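Long-range contact in succinoglycan biosynthesis protein (PDB 3B55), which binds calcium and is probably an erythromycin esterase-like enzyme, possibly linked to succinoglycan biosynthesis: residues 55-69 with 92-105. The protein carries 1 engineered substitution. Residues are numbered along the deposited sequence; the frame is centred on the assembly and turned at random.
Sequences TTNPTASLNDLKPLK and TMKHRIVKYLVSEK
R96 reaches from helix 88-104 into the curl of segment 55-69 and grips D64 end-on: NH2 meets OD1 at 2.8 Å on the syn lone pair, while NH1 donates to OD2 at 3.2 Å. Both bonds lie near the guanidinium plane, though the carboxylate is turned 43° from it. Arginine suits this place because its long chain, bent at chi3 (60°), lays CG beside P58 CA and CD against N57 O and still delivers a flat, doubly donating head from a buried residue to a partly exposed aspartate. L65 CD1 lies over one face of that head and T55 OG1 over the other, while D64 OD2 also accepts from the backbone of K54. Tight apolar packing continues along the helix. L65 sets CB over the face of the Y100 ring, 4.2 Å from its centroid, with CD1 3.8 Å from Y100 CB; L68 CB touches the ring at CE2 and its CD2 meets I97 CG2, branched leucines suiting a broad ring. P58, whose rigid ring fits the type I turn from N57 to A60, sets CB over the H95 face. Beside it T92 OG1 donates to T56 O at 2.8 Å; E89 O is a second partner, so the single proton is probably shared. Segment 55-69, mostly loop with a short 3-10 turn around D64, links edge strand 51-53 of the mixed sheet to helix 68-72, and helix 88-104 follows strand 77-82; L53 touches D64 and L65. On the solvent side, among exposed T59, S61 and K69, lysines reach single carbonyls: extended K99 brings NZ to P58 O at 2.8 Å, above the carbonyl plane, and K105, just past helix 88-104, bonds K69 O through NZ at 2.9 Å and also G73 O, just after helix 68-72.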
ATOM      1  N   THR A  55      14.567 -16.676   8.743  1.00 19.52           N
ATOM      2  CA  THR A  55      13.804 -16.093   9.847  1.00 18.20           C
ATOM      3  C   THR A  55      12.851 -15.023   9.330  1.00 19.35           C
ATOM      4  O   THR A  55      12.780 -14.776   8.126  1.00 17.70           O
ATOM      5  CB  THR A  55      14.724 -15.379  10.852  1.00 17.45           C
ATOM      6  OG1 THR A  55      15.188 -14.155  10.270  1.00 20.50           O
ATOM      7  CG2 THR A  55      15.933 -16.241  11.197  1.00 21.03           C
ATOM      8  N   THR A  56      12.126 -14.400  10.260  1.00 18.73           N
ATOM      9  CA  THR A  56      11.219 -13.292   9.959  1.00 17.79           C
ATOM     10  C   THR A  56      11.688 -12.110  10.822  1.00 17.45           C
ATOM     11  O   THR A  56      11.055 -11.056  10.859  1.00 16.20           O
ATOM     12  CB  THR A  56       9.726 -13.621  10.294  1.00 16.45           C
ATOM     13  OG1 THR A  56       9.600 -14.008  11.665  1.00 12.99           O
ATOM     14  CG2 THR A  56       9.209 -14.740   9.418  1.00 17.19           C
ATOM     15  N   ASN A  57      12.811 -12.308  11.511  1.00 17.14           N
ATOM     16  CA  ASN A  57      13.405 -11.286  12.377  1.00 16.29           C
ATOM     17  C   ASN A  57      14.020 -10.186  11.505  1.00 17.42           C
ATOM     18  O   ASN A  57      14.886 -10.452  10.664  1.00 17.36           O
ATOM     19  CB  ASN A  57      14.496 -11.908  13.256  1.00 16.16           C
ATOM     20  CG  ASN A  57      14.949 -10.981  14.372  1.00 19.25           C
ATOM     21  OD1 ASN A  57      15.162  -9.793  14.159  1.00 24.38           O
ATOM     22  ND2 ASN A  57      15.106 -11.531  15.573  1.00 27.43           N
ATOM     23  N   PRO A  58      13.590  -8.934  11.701  1.00 15.42           N
ATOM     24  CA  PRO A  58      14.111  -7.809  10.915  1.00 15.93           C
ATOM     25  C   PRO A  58      15.616  -7.546  11.019  1.00 17.14           C
ATOM     26  O   PRO A  58      16.221  -7.066  10.059  1.00 16.70           O
ATOM     27  CB  PRO A  58      13.284  -6.622  11.417  1.00 13.74           C
ATOM     28  CG  PRO A  58      11.976  -7.267  11.805  1.00 15.45           C
ATOM     29  CD  PRO A  58      12.457  -8.501  12.542  1.00 18.81           C
ATOM     30  N   THR A  59      16.215  -7.858  12.166  1.00 18.76           N
ATOM     31  CA  THR A  59      17.639  -7.609  12.372  1.00 21.42           C
ATOM     32  C   THR A  59      18.550  -8.754  11.949  1.00 22.39           C
ATOM     33  O   THR A  59      19.769  -8.644  12.048  1.00 23.71           O
ATOM     34  CB  THR A  59      17.949  -7.291  13.847  1.00 23.35           C
ATOM     35  OG1 THR A  59      17.671  -8.442  14.656  1.00 23.81           O
ATOM     36  CG2 THR A  59      17.105  -6.123  14.333  1.00 27.72           C
ATOM     37  N   ALA A  60      17.969  -9.852  11.485  1.00 20.03           N
ATOM     38  CA  ALA A  60      18.774 -10.982  11.047  1.00 20.46           C
ATOM     39  C   ALA A  60      19.423 -10.664   9.701  1.00 23.57           C
ATOM     40  O   ALA A  60      18.966  -9.783   8.972  1.00 23.67           O
ATOM     41  CB  ALA A  60      17.910 -12.236  10.935  1.00 20.85           C
ATOM     42  N   SER A  61      20.499 -11.380   9.387  1.00 22.34           N
ATOM     43  CA  SER A  61      21.216 -11.199   8.129  1.00 21.44           C
ATOM     44  C   SER A  61      20.243 -11.200   6.946  1.00 22.17           C
ATOM     45  O   SER A  61      19.241 -11.908   6.962  1.00 20.15           O
ATOM     46  CB  SER A  61      22.232 -12.330   7.966  1.00 21.54           C
ATOM     47  OG  SER A  61      22.611 -12.496   6.612  1.00 23.95           O
ATOM     48  N   LEU A  62      20.544 -10.406   5.924  1.00 21.64           N
ATOM     49  CA  LEU A  62      19.696 -10.316   4.737  1.00 22.05           C
ATOM     50  C   LEU A  62      20.123 -11.304   3.649  1.00 20.89           C
ATOM     51  O   LEU A  62      19.559 -11.320   2.552  1.00 19.98           O
ATOM     52  CB  LEU A  62      19.742  -8.887   4.174  1.00 22.08           C
ATOM     53  CG  LEU A  62      18.677  -7.834   4.524  1.00 26.09           C
ATOM     54  CD1 LEU A  62      17.773  -8.299   5.651  1.00 21.59           C
ATOM     55  CD2 LEU A  62      19.381  -6.533   4.883  1.00 21.11           C
ATOM     56  N   ASN A  63      21.111 -12.135   3.963  1.00 19.84           N
ATOM     57  CA  ASN A  63      21.630 -13.103   3.003  1.00 21.68           C
ATOM     58  C   ASN A  63      20.638 -14.044   2.340  1.00 20.63           C
ATOM     59  O   ASN A  63      20.816 -14.389   1.175  1.00 19.69           O
ATOM     60  CB  ASN A  63      22.747 -13.926   3.645  1.00 26.56           C
ATOM     61  CG  ASN A  63      24.079 -13.207   3.617  1.00 32.50           C
ATOM     62  OD1 ASN A  63      25.035 -13.610   4.286  1.00 38.27           O
ATOM     63  ND2 ASN A  63      24.155 -12.142   2.826  1.00 33.46           N
ATOM     64  N   ASP A  64      19.599 -14.463   3.055  1.00 17.02           N
ATOM     65  CA  ASP A  64      18.630 -15.371   2.456  1.00 16.33           C
ATOM     66  C   ASP A  64      17.769 -14.686   1.398  1.00 14.15           C
ATOM     67  O   ASP A  64      17.065 -15.353   0.644  1.00 14.30           O
ATOM     68  CB  ASP A  64      17.740 -16.008   3.534  1.00 17.48           C
ATOM     69  CG  ASP A  64      17.101 -14.980   4.457  1.00 23.10           C
ATOM     70  OD1 ASP A  64      17.351 -13.769   4.278  1.00 27.07           O
ATOM     71  OD2 ASP A  64      16.341 -15.384   5.362  1.00 19.87           O
ATOM     72  N   LEU A  65      17.840 -13.359   1.333  1.00 13.12           N
ATOM     73  CA  LEU A  65      17.058 -12.593   0.359  1.00 15.44           C
ATOM     74  C   LEU A  65      17.800 -12.318  -0.954  1.00 16.27           C
ATOM     75  O   LEU A  65      17.241 -11.731  -1.881  1.00 14.83           O
ATOM     76  CB  LEU A  65      16.591 -11.268   0.988  1.00 10.37           C
ATOM     77  CG  LEU A  65      15.417 -11.411   1.972  1.00 15.77           C
ATOM     78  CD1 LEU A  65      15.112 -10.090   2.642  1.00 16.40           C
ATOM     79  CD2 LEU A  65      14.191 -11.913   1.229  1.00  7.24           C
ATOM     80  N   LYS A  66      19.052 -12.756  -1.030  1.00 16.66           N
ATOM     81  CA  LYS A  66      19.871 -12.554  -2.221  1.00 19.05           C
ATOM     82  C   LYS A  66      19.218 -13.011  -3.526  1.00 16.79           C
ATOM     83  O   LYS A  66      19.405 -12.380  -4.565  1.00 19.43           O
ATOM     84  CB  LYS A  66      21.220 -13.253  -2.047  1.00 21.24           C
ATOM     85  CG  LYS A  66      22.071 -12.646  -0.946  1.00 32.12           C
ATOM     86  CD  LYS A  66      23.171 -11.772  -1.511  1.00 44.13           C
ATOM     87  CE  LYS A  66      24.441 -12.572  -1.713  1.00 47.47           C
ATOM     88  NZ  LYS A  66      24.966 -13.021  -0.395  1.00 50.11           N
ATOM     89  N   PRO A  67      18.465 -14.127  -3.504  1.00 15.53           N
ATOM     90  CA  PRO A  67      17.815 -14.606  -4.735  1.00 14.63           C
ATOM     91  C   PRO A  67      16.823 -13.592  -5.307  1.00 14.64           C
ATOM     92  O   PRO A  67      16.392 -13.695  -6.455  1.00 15.15           O
ATOM     93  CB  PRO A  67      17.126 -15.892  -4.283  1.00 14.84           C
ATOM     94  CG  PRO A  67      18.066 -16.403  -3.214  1.00 18.56           C
ATOM     95  CD  PRO A  67      18.368 -15.140  -2.436  1.00 13.89           C
ATOM     96  N   LEU A  68      16.480 -12.598  -4.500  1.00 11.86           N
ATOM     97  CA  LEU A  68      15.529 -11.572  -4.907  1.00 13.83           C
ATOM     98  C   LEU A  68      16.155 -10.571  -5.883  1.00 15.24           C
ATOM     99  O   LEU A  68      15.461  -9.986  -6.716  1.00 14.12           O
ATOM    100  CB  LEU A  68      15.010 -10.850  -3.662  1.00 14.23           C
ATOM    101  CG  LEU A  68      13.612 -10.240  -3.659  1.00 15.45           C
ATOM    102  CD1 LEU A  68      12.576 -11.244  -4.172  1.00 16.55           C
ATOM    103  CD2 LEU A  68      13.288  -9.821  -2.238  1.00 19.77           C
ATOM    104  N   LYS A  69      17.470 -10.389  -5.794  1.00 14.60           N
ATOM    105  CA  LYS A  69      18.157  -9.447  -6.675  1.00 16.63           C
ATOM    106  C   LYS A  69      17.717  -9.621  -8.127  1.00 19.03           C
ATOM    107  O   LYS A  69      17.175  -8.694  -8.739  1.00 24.10           O
ATOM    108  CB  LYS A  69      19.677  -9.625  -6.566  1.00 13.41           C
ATOM    109  CG  LYS A  69      20.489  -8.576  -7.319  1.00 14.85           C
ATOM    110  CD  LYS A  69      21.985  -8.883  -7.247  1.00 20.03           C
ATOM    111  CE  LYS A  69      22.822  -7.778  -7.880  1.00 32.04           C
ATOM    112  NZ  LYS A  69      23.279  -8.112  -9.259  1.00 29.51           N
ATOM    113  N   THR A  92       6.963  -8.080   9.844  1.00 10.30           N
ATOM    114  CA  THR A  92       8.413  -8.158   9.962  1.00  9.28           C
ATOM    115  C   THR A  92       9.107  -8.699   8.719  1.00  9.28           C
ATOM    116  O   THR A  92      10.208  -8.262   8.390  1.00  7.23           O
ATOM    117  CB  THR A  92       8.859  -9.007  11.176  1.00 11.37           C
ATOM    118  OG1 THR A  92       8.393 -10.352  11.025  1.00 14.40           O
ATOM    119  CG2 THR A  92       8.330  -8.401  12.482  1.00  9.31           C
HETATM  120  N   MSE A  93       8.477  -9.647   8.028  1.00  9.82           N
HETATM  121  CA  MSE A  93       9.073 -10.206   6.821  1.00 10.27           C
HETATM  122  C   MSE A  93       9.085  -9.141   5.721  1.00 11.30           C
HETATM  123  O   MSE A  93       9.999  -9.096   4.893  1.00  8.95           O
HETATM  124  CB  MSE A  93       8.286 -11.424   6.343  1.00 12.07           C
HETATM  125  CG  MSE A  93       8.932 -12.156   5.189  1.00 16.12           C
HETATM  126 SE   MSE A  93      10.724 -12.808   5.606  1.00 34.16          SE
HETATM  127  CE  MSE A  93      10.272 -14.412   6.544  1.00 41.93           C
ATOM    128  N   LYS A  94       8.068  -8.284   5.711  1.00  9.59           N
ATOM    129  CA  LYS A  94       7.996  -7.227   4.711  1.00  8.41           C
ATOM    130  C   LYS A  94       9.040  -6.163   5.041  1.00  9.41           C
ATOM    131  O   LYS A  94       9.576  -5.497   4.156  1.00  7.44           O
ATOM    132  CB  LYS A  94       6.596  -6.614   4.686  1.00 10.19           C
ATOM    133  CG  LYS A  94       5.597  -7.425   3.875  1.00  4.77           C
ATOM    134  CD  LYS A  94       4.256  -6.713   3.788  1.00  9.46           C
ATOM    135  CE  LYS A  94       4.398  -5.332   3.155  1.00  6.94           C
ATOM    136  NZ  LYS A  94       3.078  -4.644   3.105  1.00  7.34           N
ATOM    137  N   HIS A  95       9.320  -6.022   6.332  1.00  7.72           N
ATOM    138  CA  HIS A  95      10.308  -5.073   6.813  1.00  8.27           C
ATOM    139  C   HIS A  95      11.675  -5.522   6.280  1.00  9.29           C
ATOM    140  O   HIS A  95      12.448  -4.719   5.754  1.00  8.52           O
ATOM    141  CB  HIS A  95      10.275  -5.061   8.349  1.00  8.84           C
ATOM    142  CG  HIS A  95      11.268  -4.137   8.989  1.00 10.39           C
ATOM    143  ND1 HIS A  95      11.243  -3.853  10.338  1.00  7.31           N
ATOM    144  CD2 HIS A  95      12.337  -3.478   8.486  1.00  9.10           C
ATOM    145  CE1 HIS A  95      12.259  -3.064  10.641  1.00  8.71           C
ATOM    146  NE2 HIS A  95      12.939  -2.821   9.535  1.00 11.08           N
ATOM    147  N   ARG A  96      11.957  -6.813   6.404  1.00  9.73           N
ATOM    148  CA  ARG A  96      13.221  -7.363   5.934  1.00  6.74           C
ATOM    149  C   ARG A  96      13.431  -7.139   4.437  1.00  9.79           C
ATOM    150  O   ARG A  96      14.545  -6.856   3.992  1.00 11.37           O
ATOM    151  CB  ARG A  96      13.285  -8.859   6.220  1.00  4.89           C
ATOM    152  CG  ARG A  96      13.154  -9.251   7.687  1.00 10.31           C
ATOM    153  CD  ARG A  96      13.574 -10.699   7.847  1.00 15.86           C
ATOM    154  NE  ARG A  96      14.961 -10.861   7.412  1.00 26.19           N
ATOM    155  CZ  ARG A  96      15.413 -11.892   6.708  1.00 24.96           C
ATOM    156  NH1 ARG A  96      14.587 -12.870   6.352  1.00 31.34           N
ATOM    157  NH2 ARG A  96      16.689 -11.937   6.347  1.00 17.78           N
ATOM    158  N   ILE A  97      12.361  -7.287   3.663  1.00  9.73           N
ATOM    159  CA  ILE A  97      12.427  -7.107   2.219  1.00  9.97           C
ATOM    160  C   ILE A  97      12.716  -5.655   1.855  1.00  9.79           C
ATOM    161  O   ILE A  97      13.549  -5.379   0.988  1.00 12.34           O
ATOM    162  CB  ILE A  97      11.109  -7.561   1.549  1.00 10.26           C
ATOM    163  CG1 ILE A  97      10.873  -9.045   1.860  1.00  9.53           C
ATOM    164  CG2 ILE A  97      11.171  -7.323   0.051  1.00  6.31           C
ATOM    165  CD1 ILE A  97       9.550  -9.576   1.391  1.00 13.04           C
ATOM    166  N   VAL A  98      12.021  -4.731   2.508  1.00  6.42           N
ATOM    167  CA  VAL A  98      12.258  -3.317   2.256  1.00  8.77           C
ATOM    168  C   VAL A  98      13.743  -3.066   2.484  1.00  8.90           C
ATOM    169  O   VAL A  98      14.410  -2.446   1.658  1.00 11.16           O
ATOM    170  CB  VAL A  98      11.441  -2.429   3.218  1.00  9.77           C
ATOM    171  CG1 VAL A  98      11.795  -0.966   3.009  1.00 10.57           C
ATOM    172  CG2 VAL A  98       9.955  -2.651   2.979  1.00  6.88           C
ATOM    173  N   LYS A  99      14.244  -3.563   3.614  1.00 11.10           N
ATOM    174  CA  LYS A  99      15.649  -3.429   3.985  1.00 11.89           C
ATOM    175  C   LYS A  99      16.552  -3.893   2.850  1.00 10.53           C
ATOM    176  O   LYS A  99      17.512  -3.218   2.492  1.00  8.84           O
ATOM    177  CB  LYS A  99      15.959  -4.287   5.206  1.00 13.69           C
ATOM    178  CG  LYS A  99      15.910  -3.578   6.540  1.00 19.29           C
ATOM    179  CD  LYS A  99      16.537  -4.479   7.589  1.00 17.39           C
ATOM    180  CE  LYS A  99      16.842  -3.736   8.867  1.00 30.56           C
ATOM    181  NZ  LYS A  99      17.570  -4.612   9.821  1.00 27.57           N
ATOM    182  N   TYR A 100      16.247  -5.067   2.307  1.00  8.39           N
ATOM    183  CA  TYR A 100      17.025  -5.628   1.211  1.00  9.46           C
ATOM    184  C   TYR A 100      16.940  -4.765  -0.051  1.00  9.28           C
ATOM    185  O   TYR A 100      17.959  -4.447  -0.664  1.00 11.16           O
ATOM    186  CB  TYR A 100      16.533  -7.032   0.878  1.00  9.48           C
ATOM    187  CG  TYR A 100      17.276  -7.633  -0.283  1.00 13.65           C
ATOM    188  CD1 TYR A 100      18.563  -8.144  -0.114  1.00 14.57           C
ATOM    189  CD2 TYR A 100      16.737  -7.610  -1.572  1.00 13.06           C
ATOM    190  CE1 TYR A 100      19.300  -8.608  -1.194  1.00 17.55           C
ATOM    191  CE2 TYR A 100      17.468  -8.070  -2.661  1.00 14.10           C
ATOM    192  CZ  TYR A 100      18.748  -8.564  -2.464  1.00 15.41           C
ATOM    193  OH  TYR A 100      19.494  -8.988  -3.538  1.00 22.73           O
ATOM    194  N   LEU A 101      15.718  -4.409  -0.443  1.00 10.58           N
ATOM    195  CA  LEU A 101      15.501  -3.593  -1.625  1.00 11.50           C
ATOM    196  C   LEU A 101      16.155  -2.214  -1.498  1.00 11.43           C
ATOM    197  O   LEU A 101      16.674  -1.681  -2.472  1.00 10.38           O
ATOM    198  CB  LEU A 101      13.993  -3.457  -1.899  1.00  8.87           C
ATOM    199  CG  LEU A 101      13.284  -4.741  -2.369  1.00  5.36           C
ATOM    200  CD1 LEU A 101      11.803  -4.483  -2.592  1.00  7.27           C
ATOM    201  CD2 LEU A 101      13.906  -5.236  -3.655  1.00  7.36           C
ATOM    202  N   VAL A 102      16.140  -1.639  -0.301  1.00 12.71           N
ATOM    203  CA  VAL A 102      16.754  -0.326  -0.099  1.00 11.78           C
ATOM    204  C   VAL A 102      18.286  -0.362  -0.174  1.00 13.95           C
ATOM    205  O   VAL A 102      18.897   0.446  -0.874  1.00 12.85           O
ATOM    206  CB  VAL A 102      16.359   0.283   1.266  1.00 12.04           C
ATOM    207  CG1 VAL A 102      17.258   1.473   1.586  1.00 10.92           C
ATOM    208  CG2 VAL A 102      14.891   0.723   1.245  1.00 10.73           C
ATOM    209  N   SER A 103      18.911  -1.299   0.535  1.00 15.44           N
ATOM    210  CA  SER A 103      20.369  -1.364   0.539  1.00 15.97           C
ATOM    211  C   SER A 103      21.036  -2.178  -0.572  1.00 17.85           C
ATOM    212  O   SER A 103      22.247  -2.084  -0.753  1.00 18.68           O
ATOM    213  CB  SER A 103      20.863  -1.846   1.910  1.00 16.38           C
ATOM    214  OG  SER A 103      20.158  -2.990   2.352  1.00 20.39           O
ATOM    215  N   GLU A 104      20.267  -2.964  -1.322  1.00 16.48           N
ATOM    216  CA  GLU A 104      20.848  -3.756  -2.401  1.00 16.69           C
ATOM    217  C   GLU A 104      20.314  -3.431  -3.790  1.00 16.43           C
ATOM    218  O   GLU A 104      20.988  -3.682  -4.790  1.00 15.37           O
ATOM    219  CB  GLU A 104      20.649  -5.250  -2.142  1.00 18.74           C
ATOM    220  CG  GLU A 104      21.397  -5.788  -0.936  1.00 21.82           C
ATOM    221  CD  GLU A 104      22.892  -5.563  -1.032  1.00 29.71           C
ATOM    222  OE1 GLU A 104      23.494  -5.985  -2.042  1.00 29.10           O
ATOM    223  OE2 GLU A 104      23.465  -4.967  -0.097  1.00 29.25           O
ATOM    224  N   LYS A 105      19.112  -2.871  -3.872  1.00 16.56           N
ATOM    225  CA  LYS A 105      18.560  -2.576  -5.186  1.00 15.46           C
ATOM    226  C   LYS A 105      18.203  -1.127  -5.481  1.00 14.80           C
ATOM    227  O   LYS A 105      17.439  -0.862  -6.402  1.00 14.55           O
ATOM    228  CB  LYS A 105      17.348  -3.474  -5.450  1.00 17.05           C
ATOM    229  CG  LYS A 105      17.675  -4.971  -5.408  1.00 21.30           C
ATOM    230  CD  LYS A 105      17.364  -5.702  -6.722  1.00 17.65           C
ATOM    231  CE  LYS A 105      18.140  -5.129  -7.893  1.00 20.77           C
ATOM    232  NZ  LYS A 105      18.086  -6.008  -9.097  1.00 14.45           N
TER